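DNA replication regulator protein HobA (Helicobacter pylori, PDB 2UVP) is required for initiating DNA replication, increasing the binding of the initiator DnaA to the oriC region. Local coordinates at residues N74-P77 with K78-E82. Numbering follows the deposited sequence.
Sequences NLNP and KDLKE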
ATOM      1  N   ASN A  74       1.822  13.103  10.063  1.00 12.21           N
ATOM      2  CA  ASN A  74       2.033  14.276  10.907  1.00 12.50           C
ATOM      3  C   ASN A  74       3.198  14.116  11.871  1.00 12.88           C
ATOM      4  O   ASN A  74       3.942  15.084  12.116  1.00 13.05           O
ATOM      5  CB  ASN A  74       0.774  14.705  11.674  1.00 12.15           C
ATOM      6  CG  ASN A  74      -0.228  15.412  10.788  1.00 14.78           C
ATOM      7  OD1 ASN A  74      -0.917  14.789   9.975  1.00 16.77           O
ATOM      8  ND2 ASN A  74      -0.304  16.723  10.927  1.00 12.63           N
ATOM      9  N   LEU A  75       3.357  12.920  12.428  1.00 13.04           N
ATOM     10  CA  LEU A  75       4.434  12.695  13.390  1.00 13.34           C
ATOM     11  C   LEU A  75       5.794  12.723  12.713  1.00 15.04           C
ATOM     12  O   LEU A  75       6.751  13.260  13.279  1.00 14.94           O
ATOM     13  CB  LEU A  75       4.239  11.402  14.179  1.00 13.87           C
ATOM     14  CG  LEU A  75       3.137  11.512  15.252  1.00 13.02           C
ATOM     15  CD1 LEU A  75       2.932  10.185  15.983  1.00 15.63           C
ATOM     16  CD2 LEU A  75       3.395  12.632  16.249  1.00 15.84           C
ATOM     17  N   ASN A  76       5.869  12.156  11.509  1.00 15.18           N
ATOM     18  CA  ASN A  76       7.100  12.208  10.723  1.00 17.20           C
ATOM     19  C   ASN A  76       6.825  12.750   9.333  1.00 18.05           C
ATOM     20  O   ASN A  76       6.691  11.980   8.387  1.00 17.59           O
ATOM     21  CB  ASN A  76       7.769  10.835  10.641  1.00 16.94           C
ATOM     22  CG  ASN A  76       8.429  10.433  11.950  1.00 16.36           C
ATOM     23  OD1 ASN A  76       9.213  11.209  12.539  1.00 16.93           O
ATOM     24  ND2 ASN A  76       8.109   9.230  12.423  1.00 16.28           N
ATOM     25  N   PRO A  77       6.717  14.081   9.217  1.00 20.48           N
ATOM     26  CA  PRO A  77       6.398  14.681   7.921  1.00 22.39           C
ATOM     27  C   PRO A  77       7.548  14.472   6.931  1.00 24.05           C
ATOM     28  O   PRO A  77       8.667  14.139   7.349  1.00 24.09           O
ATOM     29  CB  PRO A  77       6.221  16.162   8.262  1.00 22.03           C
ATOM     30  CG  PRO A  77       7.056  16.369   9.479  1.00 22.26           C
ATOM     31  CD  PRO A  77       6.879  15.101  10.268  1.00 20.92           C
ATOM     32  N   LYS A  78       7.269  14.659   5.641  1.00 26.65           N
ATOM     33  CA  LYS A  78       8.282  14.442   4.594  1.00 28.98           C
ATOM     34  C   LYS A  78       9.544  15.263   4.829  1.00 29.56           C
ATOM     35  O   LYS A  78      10.665  14.756   4.680  1.00 30.40           O
ATOM     36  CB  LYS A  78       7.724  14.738   3.200  1.00 29.63           C
ATOM     37  CG  LYS A  78       7.273  13.493   2.434  1.00 32.71           C
ATOM     38  CD  LYS A  78       7.693  13.541   0.954  1.00 37.08           C
ATOM     39  CE  LYS A  78       7.443  14.908   0.300  1.00 39.16           C
ATOM     40  NZ  LYS A  78       7.646  14.869  -1.190  1.00 41.29           N
ATOM     41  N   ASP A  79       9.353  16.521   5.213  1.00 30.42           N
ATOM     42  CA  ASP A  79      10.450  17.400   5.603  1.00 31.09           C
ATOM     43  C   ASP A  79      10.437  17.553   7.121  1.00 30.81           C
ATOM     44  O   ASP A  79       9.578  18.251   7.678  1.00 30.82           O
ATOM     45  CB  ASP A  79      10.306  18.761   4.905  1.00 31.70           C
ATOM     46  CG  ASP A  79      11.479  19.709   5.168  1.00 33.47           C
ATOM     47  OD1 ASP A  79      12.494  19.310   5.795  1.00 34.82           O
ATOM     48  OD2 ASP A  79      11.373  20.883   4.734  1.00 36.11           O
ATOM     49  N   LEU A  80      11.386  16.895   7.791  1.00 30.53           N
ATOM     50  CA  LEU A  80      11.491  16.962   9.252  1.00 30.18           C
ATOM     51  C   LEU A  80      11.911  18.328   9.763  1.00 30.46           C
ATOM     52  O   LEU A  80      11.636  18.674  10.915  1.00 30.01           O
ATOM     53  CB  LEU A  80      12.496  15.943   9.784  1.00 30.28           C
ATOM     54  CG  LEU A  80      12.137  14.466   9.785  1.00 29.77           C
ATOM     55  CD1 LEU A  80      13.236  13.682  10.521  1.00 30.37           C
ATOM     56  CD2 LEU A  80      10.778  14.234  10.444  1.00 30.01           C
ATOM     57  N   LYS A  81      12.589  19.090   8.907  1.00 30.77           N
ATOM     58  CA  LYS A  81      13.263  20.316   9.315  1.00 31.15           C
ATOM     59  C   LYS A  81      14.146  20.034  10.533  1.00 30.45           C
ATOM     60  O   LYS A  81      15.104  19.277  10.414  1.00 31.43           O
ATOM     61  CB  LYS A  81      12.259  21.455   9.512  1.00 31.64           C
ATOM     62  CG  LYS A  81      11.584  21.836   8.200  1.00 33.97           C
ATOM     63  CD  LYS A  81      10.501  22.868   8.402  1.00 36.75           C
ATOM     64  CE  LYS A  81       9.763  23.116   7.101  1.00 37.93           C
ATOM     65  NZ  LYS A  81       8.802  24.248   7.237  1.00 38.05           N
ATOM     66  N   GLU A  82      13.810  20.609  11.686  0.50 30.12           N
ATOM     67  CA  GLU A  82      14.603  20.433  12.904  0.50 29.49           C
ATOM     68  C   GLU A  82      14.081  19.345  13.856  0.50 28.65           C
ATOM     69  O   GLU A  82      14.716  19.050  14.876  0.50 28.62           O
ATOM     70  CB  GLU A  82      14.745  21.767  13.643  0.50 29.97           C
ATOM     71  CG  GLU A  82      15.830  22.675  13.062  0.50 30.77           C
ATOM     72  CD  GLU A  82      16.037  23.922  13.888  0.50 31.91           C
ATOM     73  OE1 GLU A  82      16.991  23.944  14.692  0.50 32.33           O
ATOM     74  OE2 GLU A  82      15.237  24.870  13.749  0.50 33.25           O
TER
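Leu80 lays its methyl CD2 against the ring of Pro77, 4.0 Å from the ring carbon CD, and the two side chains cross at about a right angle. Leu80 CD2 also lies 3.7 Å from Pro77 O and 4.0 Å from Asn76 OD1, where ring edge, carbonyl and amide oxygen converge. Leu80 carries CG beside its own backbone N (chi1 -73°), which swings the branched end back over the turn; there it runs side by side with Asn76. Leucine's apolar branches suit this partly exposed place because they also meet an apolar side chain of a neighbouring subunit, while Asn76 packs on a polar one. Pro77 CG lies 3.6 Å from Asp79 O, so the chain curls round the ring. Proline has no amide hydrogen to continue the helical bonding, and its rigid ring is compact and apolar. Asp79, whose short carboxylate reaches the amide two residues on, forms an Asx turn: its OD1 accepts from Lys81 N at 3.1 Å, from well above the carboxylate plane. Exposed Lys78 keeps CB against Pro77 C although its first bond points away. Asn76, the first residue to depart from helical geometry, has an amide oxygen, OD1, that accepts from Leu86 N just past the helix. The turn thus leads from helix 65-75 towards strand 88-90, while Leu75 packs on Phe169 of helix 161-180 and on Val88.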